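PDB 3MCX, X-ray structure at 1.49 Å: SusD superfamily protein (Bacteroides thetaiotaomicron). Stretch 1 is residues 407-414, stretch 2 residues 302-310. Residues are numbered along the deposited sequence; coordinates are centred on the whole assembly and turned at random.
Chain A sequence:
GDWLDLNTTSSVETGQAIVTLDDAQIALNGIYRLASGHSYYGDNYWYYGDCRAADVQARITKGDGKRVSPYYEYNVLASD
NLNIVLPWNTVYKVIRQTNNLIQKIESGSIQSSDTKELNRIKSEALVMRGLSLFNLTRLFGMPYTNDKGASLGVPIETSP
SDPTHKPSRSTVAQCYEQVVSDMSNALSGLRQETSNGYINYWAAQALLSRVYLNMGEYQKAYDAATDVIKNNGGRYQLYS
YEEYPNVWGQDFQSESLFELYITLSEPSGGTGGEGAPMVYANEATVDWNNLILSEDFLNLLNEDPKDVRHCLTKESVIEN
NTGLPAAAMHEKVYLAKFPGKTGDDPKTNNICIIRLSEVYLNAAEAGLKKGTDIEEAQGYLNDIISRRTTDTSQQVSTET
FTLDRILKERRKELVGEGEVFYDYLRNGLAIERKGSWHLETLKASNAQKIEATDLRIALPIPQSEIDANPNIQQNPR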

ATOM      1  N   LEU A 407      -4.494  -9.562 -13.408  1.00  6.74           N
ATOM      2  CA  LEU A 407      -4.706  -9.653 -11.969  1.00  6.90           C
ATOM      3  C   LEU A 407      -3.892 -10.784 -11.328  1.00  6.51           C
ATOM      4  O   LEU A 407      -3.382 -10.604 -10.220  1.00  6.62           O
ATOM      5  CB  LEU A 407      -6.220  -9.757 -11.670  1.00  6.28           C
ATOM      6  CG  LEU A 407      -7.028  -8.517 -12.101  1.00  7.21           C
ATOM      7  CD1 LEU A 407      -8.502  -8.683 -11.604  1.00  8.70           C
ATOM      8  CD2 LEU A 407      -6.472  -7.196 -11.574  1.00  8.72           C
ATOM      9  N   LYS A 408      -3.787 -11.928 -12.023  1.00  6.88           N
ATOM     10  CA  LYS A 408      -2.838 -12.968 -11.605  1.00  6.80           C
ATOM     11  C   LYS A 408      -1.409 -12.453 -11.521  1.00  6.89           C
ATOM     12  O   LYS A 408      -0.718 -12.708 -10.536  1.00  6.79           O
ATOM     13  CB  LYS A 408      -2.871 -14.173 -12.533  1.00  7.05           C
ATOM     14  CG  LYS A 408      -4.086 -15.093 -12.379  1.00  8.70           C
ATOM     15  CD  LYS A 408      -3.924 -16.353 -13.222  1.00 11.55           C
ATOM     16  CE  LYS A 408      -4.968 -17.424 -12.968  1.00 13.32           C
ATOM     17  NZ  LYS A 408      -4.664 -18.706 -13.703  1.00 11.58           N
ATOM     18  N   GLU A 409      -0.947 -11.729 -12.526  1.00  6.26           N
ATOM     19  CA  GLU A 409       0.415 -11.215 -12.498  1.00  6.90           C
ATOM     20  C   GLU A 409       0.615 -10.247 -11.354  1.00  7.46           C
ATOM     21  O   GLU A 409       1.672 -10.267 -10.688  1.00  7.21           O
ATOM     22  CB  GLU A 409       0.764 -10.550 -13.833  1.00  6.51           C
ATOM     23  CG  GLU A 409       2.262 -10.414 -14.061  1.00  7.62           C
ATOM     24  CD  GLU A 409       2.967 -11.738 -14.120  1.00  7.93           C
ATOM     25  OE1 GLU A 409       2.346 -12.775 -14.433  1.00  8.08           O
ATOM     26  OE2 GLU A 409       4.189 -11.724 -13.874  1.00  8.69           O
ATOM     27  N   ARG A 410      -0.373  -9.392 -11.088  1.00  7.10           N
ATOM     28  CA  ARG A 410      -0.285  -8.473  -9.958  1.00  7.30           C
ATOM     29  C   ARG A 410      -0.180  -9.193  -8.628  1.00  7.44           C
ATOM     30  O   ARG A 410       0.575  -8.779  -7.742  1.00  7.30           O
ATOM     31  CB  ARG A 410      -1.490  -7.525  -9.907  1.00  7.89           C
ATOM     32  CG  ARG A 410      -1.556  -6.500 -11.067  1.00  8.23           C
ATOM     33  CD  ARG A 410      -2.806  -5.594 -10.964  1.00  8.54           C
ATOM     34  NE  ARG A 410      -2.742  -4.799  -9.750  1.00  9.37           N
ATOM     35  CZ  ARG A 410      -2.180  -3.600  -9.616  1.00 12.07           C
ATOM     36  NH1 ARG A 410      -1.731  -2.913 -10.659  1.00 15.14           N
ATOM     37  NH2 ARG A 410      -2.141  -3.072  -8.434  1.00 12.91           N
ATOM     38  N   ARG A 411      -0.952 -10.263  -8.464  1.00  7.19           N
ATOM     39  CA  ARG A 411      -0.896 -11.051  -7.226  1.00  7.76           C
ATOM     40  C   ARG A 411       0.514 -11.637  -7.038  1.00  7.52           C
ATOM     41  O   ARG A 411       1.058 -11.635  -5.924  1.00  7.39           O
ATOM     42  CB  ARG A 411      -1.958 -12.154  -7.211  1.00  7.79           C
ATOM     43  CG  ARG A 411      -3.350 -11.571  -6.927  1.00  8.64           C
ATOM     44  CD  ARG A 411      -4.394 -12.606  -7.225  1.00  7.95           C
ATOM     45  NE  ARG A 411      -4.307 -13.753  -6.329  1.00  7.98           N
ATOM     46  CZ  ARG A 411      -4.933 -14.911  -6.530  1.00  9.83           C
ATOM     47  NH1 ARG A 411      -5.700 -15.101  -7.617  1.00 10.88           N
ATOM     48  NH2 ARG A 411      -4.800 -15.905  -5.643  1.00 10.22           N
ATOM     49  N   LYS A 412       1.099 -12.137  -8.116  1.00  6.70           N
ATOM     50  CA  LYS A 412       2.442 -12.721  -8.040  1.00  6.88           C
ATOM     51  C   LYS A 412       3.495 -11.621  -7.738  1.00  7.83           C
ATOM     52  O   LYS A 412       4.384 -11.807  -6.926  1.00  7.01           O
ATOM     53  CB  LYS A 412       2.816 -13.422  -9.333  1.00  6.97           C
ATOM     54  CG  LYS A 412       2.000 -14.678  -9.643  1.00  7.61           C
ATOM     55  CD  LYS A 412       2.339 -15.245 -11.006  1.00  7.62           C
ATOM     56  CE  LYS A 412       1.376 -16.334 -11.434  1.00  7.50           C
ATOM     57  NZ  LYS A 412       1.842 -17.038 -12.674  1.00  7.75           N
ATOM     58  N   GLU A 413       3.392 -10.480  -8.403  1.00  7.69           N
ATOM     59  CA  GLU A 413       4.405  -9.449  -8.353  1.00  7.34           C
ATOM     60  C   GLU A 413       4.345  -8.626  -7.083  1.00  7.89           C
ATOM     61  O   GLU A 413       5.378  -8.243  -6.553  1.00  8.31           O
ATOM     62  CB  GLU A 413       4.283  -8.512  -9.574  1.00  6.78           C
ATOM     63  CG  GLU A 413       5.422  -7.487  -9.672  1.00  7.07           C
ATOM     64  CD  GLU A 413       6.799  -8.154  -9.704  1.00  7.88           C
ATOM     65  OE1 GLU A 413       6.932  -9.178 -10.404  1.00  6.95           O
ATOM     66  OE2 GLU A 413       7.755  -7.657  -9.043  1.00  8.50           O
ATOM     67  N   LEU A 414       3.142  -8.331  -6.607  1.00  7.76           N
ATOM     68  CA  LEU A 414       2.943  -7.317  -5.566  1.00  7.92           C
ATOM     69  C   LEU A 414       2.537  -7.894  -4.215  1.00  8.05           C
ATOM     70  O   LEU A 414       2.192  -7.162  -3.299  1.00  7.51           O
ATOM     71  CB  LEU A 414       1.896  -6.299  -6.036  1.00  8.14           C
ATOM     72  CG  LEU A 414       2.272  -5.549  -7.333  1.00  8.19           C
ATOM     73  CD1 LEU A 414       1.144  -4.644  -7.807  1.00  9.54           C
ATOM     74  CD2 LEU A 414       3.555  -4.738  -7.122  1.00 10.27           C
TER
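Stretch 2 (302-310) NEDPKDVRH

A buried arginine is tolerated when every polar edge of its guanidinium finds an acceptor, and the packing of residues 302-310 on the helix 407-414 is a compact example. The second stretch is mostly loop: a type I turn runs from Asp-304 to Asp-307, closed by Asp-307 N to Asp-304 O at 3.2 Å, and a 3-10 segment begins at Val-308. It runs the same way along the helix as the helix itself, since Glu-303 lies nearest Lys-408 (CA to CA 10.4 Å) and Arg-309 nearest Lys-412 (CA to CA 7.4 Å). At the wider-spaced pair the contact is made by the ends of the Lys-408 and Glu-303 side chains.

Charge pairing dominates. Arg-309 reaches the helix with its guanidinium edge facing two carboxylates one turn apart: NH1 donates to Glu-413 OE1 at 2.8 Å and to Glu-409 OE2 at 3.0 Å, while NH2 of Arg-309 also donates to Glu-409 OE2, at 2.8 Å. Within its own stretch Asp-307 holds the group in place, Arg-309 NE meeting Asp-307 OD1 and Arg-309 NH2 meeting Asp-307 OD2, both at 2.8 Å. At the far end, the fully extended tail of Lys-408 forms a simpler salt bridge, NZ to Glu-303 OE1 at 2.9 Å.

Lys-412 adds van der Waals packing against the same charged groups. Lys-412 CB lies over one face of the guanidinium, 3.7 Å from Arg-309 CZ, and Lys-412 CD lies 3.7 Å from Asp-307 OD2.

Waters extend the charge network: they bridge pairs that do not meet directly and add a second link beside the Lys-408 to Glu-303 salt bridge. Lys-412 NZ stands 4.2 Å from Asp-307 OD2, beyond a salt bridge, and one water links these two atoms. A second joins Lys-412 NZ to Glu-303 OE1, and a third connects Lys-408 NZ with Glu-303 OE2.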

ATOM      1  N   ASN A 302       2.770 -21.665  -8.293  1.00  6.93           N
ATOM      2  CA  ASN A 302       3.144 -22.954  -8.832  1.00  6.77           C
ATOM      3  C   ASN A 302       2.568 -23.245 -10.229  1.00  6.81           C
ATOM      4  O   ASN A 302       2.923 -24.258 -10.840  1.00  6.69           O
ATOM      5  CB  ASN A 302       2.792 -24.087  -7.840  1.00  7.18           C
ATOM      6  CG  ASN A 302       3.758 -24.141  -6.660  1.00 10.07           C
ATOM      7  OD1 ASN A 302       4.918 -23.770  -6.793  1.00 14.23           O
ATOM      8  ND2 ASN A 302       3.282 -24.615  -5.493  1.00 16.06           N
ATOM      9  N   GLU A 303       1.696 -22.360 -10.736  1.00  6.21           N
ATOM     10  CA  GLU A 303       1.225 -22.502 -12.123  1.00  6.51           C
ATOM     11  C   GLU A 303       2.398 -22.345 -13.107  1.00  6.99           C
ATOM     12  O   GLU A 303       2.314 -22.819 -14.239  1.00  8.43           O
ATOM     13  CB  GLU A 303       0.082 -21.526 -12.470  1.00  6.46           C
ATOM     14  CG  GLU A 303      -1.170 -21.802 -11.670  1.00  6.62           C
ATOM     15  CD  GLU A 303      -2.304 -20.830 -11.912  1.00 10.35           C
ATOM     16  OE1 GLU A 303      -2.236 -19.999 -12.835  1.00 10.77           O
ATOM     17  OE2 GLU A 303      -3.294 -20.885 -11.145  1.00 14.26           O
ATOM     18  N   ASP A 304       3.463 -21.676 -12.673  1.00  6.67           N
ATOM     19  CA  ASP A 304       4.678 -21.571 -13.493  1.00  6.34           C
ATOM     20  C   ASP A 304       5.909 -21.909 -12.650  1.00  6.27           C
ATOM     21  O   ASP A 304       6.367 -21.073 -11.874  1.00  6.14           O
ATOM     22  CB  ASP A 304       4.797 -20.168 -14.141  1.00  6.34           C
ATOM     23  CG  ASP A 304       6.058 -20.014 -14.985  1.00  6.09           C
ATOM     24  OD1 ASP A 304       6.781 -21.018 -15.174  1.00  6.83           O
ATOM     25  OD2 ASP A 304       6.324 -18.871 -15.434  1.00  8.12           O
ATOM     26  N   PRO A 305       6.439 -23.133 -12.790  1.00  7.49           N
ATOM     27  CA  PRO A 305       7.626 -23.508 -12.008  1.00  8.05           C
ATOM     28  C   PRO A 305       8.903 -22.730 -12.332  1.00  8.52           C
ATOM     29  O   PRO A 305       9.838 -22.773 -11.518  1.00  8.85           O
ATOM     30  CB  PRO A 305       7.825 -24.997 -12.321  1.00  8.73           C
ATOM     31  CG  PRO A 305       6.680 -25.423 -13.105  1.00 11.22           C
ATOM     32  CD  PRO A 305       5.871 -24.269 -13.538  1.00  8.08           C
ATOM     33  N   LYS A 306       8.938 -22.013 -13.469  1.00  7.84           N
ATOM     34  CA  LYS A 306      10.123 -21.242 -13.883  1.00  8.70           C
ATOM     35  C   LYS A 306      10.104 -19.798 -13.356  1.00  7.93           C
ATOM     36  O   LYS A 306      10.998 -19.000 -13.660  1.00  7.66           O
ATOM     37  CB  LYS A 306      10.205 -21.188 -15.424  1.00  8.19           C
ATOM     38  CG  LYS A 306      10.194 -22.553 -16.121  1.00 11.45           C
ATOM     39  CD  LYS A 306      11.325 -23.399 -15.690  1.00 14.52           C
ATOM     40  CE  LYS A 306      11.404 -24.642 -16.579  1.00 16.75           C
ATOM     41  NZ  LYS A 306      12.499 -25.550 -16.158  1.00 19.36           N
ATOM     42  N   ASP A 307       9.077 -19.454 -12.595  1.00  6.90           N
ATOM     43  CA  ASP A 307       8.886 -18.111 -12.094  1.00  6.35           C
ATOM     44  C   ASP A 307       9.992 -17.777 -11.056  1.00  6.67           C
ATOM     45  O   ASP A 307      10.177 -18.491 -10.070  1.00  7.27           O
ATOM     46  CB  ASP A 307       7.500 -18.012 -11.471  1.00  6.26           C
ATOM     47  CG  ASP A 307       7.055 -16.599 -11.248  1.00  8.07           C
ATOM     48  OD1 ASP A 307       7.823 -15.754 -10.699  1.00  6.67           O
ATOM     49  OD2 ASP A 307       5.870 -16.299 -11.560  1.00  7.35           O
ATOM     50  N   VAL A 308      10.715 -16.686 -11.273  1.00  6.44           N
ATOM     51  CA  VAL A 308      11.766 -16.282 -10.324  1.00  6.09           C
ATOM     52  C   VAL A 308      11.206 -15.984  -8.929  1.00  6.78           C
ATOM     53  O   VAL A 308      11.939 -16.106  -7.950  1.00  7.73           O
ATOM     54  CB  VAL A 308      12.536 -15.046 -10.851  1.00  5.92           C
ATOM     55  CG1 VAL A 308      11.700 -13.792 -10.822  1.00  6.93           C
ATOM     56  CG2 VAL A 308      13.903 -14.864 -10.086  1.00  6.77           C
ATOM     57  N   ARG A 309       9.928 -15.616  -8.819  1.00  6.40           N
ATOM     58  CA  ARG A 309       9.338 -15.219  -7.531  1.00  6.58           C
ATOM     59  C   ARG A 309       9.211 -16.389  -6.535  1.00  6.81           C
ATOM     60  O   ARG A 309       8.975 -16.151  -5.346  1.00  6.88           O
ATOM     61  CB  ARG A 309       8.016 -14.480  -7.788  1.00  6.87           C
ATOM     62  CG  ARG A 309       8.288 -13.136  -8.433  1.00  6.81           C
ATOM     63  CD  ARG A 309       7.089 -12.503  -9.105  1.00  6.27           C
ATOM     64  NE  ARG A 309       6.641 -13.264 -10.268  1.00  6.48           N
ATOM     65  CZ  ARG A 309       5.875 -12.775 -11.235  1.00  6.14           C
ATOM     66  NH1 ARG A 309       5.505 -11.497 -11.242  1.00  7.13           N
ATOM     67  NH2 ARG A 309       5.461 -13.568 -12.195  1.00  6.02           N
ATOM     68  N   HIS A 310       9.430 -17.614  -7.001  1.00  7.36           N
ATOM     69  CA  HIS A 310       9.573 -18.730  -6.067  1.00  7.60           C
ATOM     70  C   HIS A 310      10.704 -18.494  -5.084  1.00  8.34           C
ATOM     71  O   HIS A 310      10.674 -19.041  -3.991  1.00  9.38           O
ATOM     72  CB  HIS A 310       9.803 -20.060  -6.775  1.00  7.42           C
ATOM     73  CG  HIS A 310       8.603 -20.544  -7.506  1.00  7.68           C
ATOM     74  ND1 HIS A 310       7.507 -21.088  -6.875  1.00 10.08           N
ATOM     75  CD2 HIS A 310       8.321 -20.550  -8.831  1.00  8.06           C
ATOM     76  CE1 HIS A 310       6.585 -21.382  -7.785  1.00  9.12           C
ATOM     77  NE2 HIS A 310       7.062 -21.083  -8.983  1.00  7.94           N
TER
HETATM   78  O   HOH W   1      -0.389 -18.230 -13.829  1.00 10.81           O
HETATM   79  O   HOH W   2      -5.676 -19.974 -11.064  1.00 25.95           O
HETATM   80  O   HOH W   3       3.983 -18.269 -11.420  1.00  7.16           O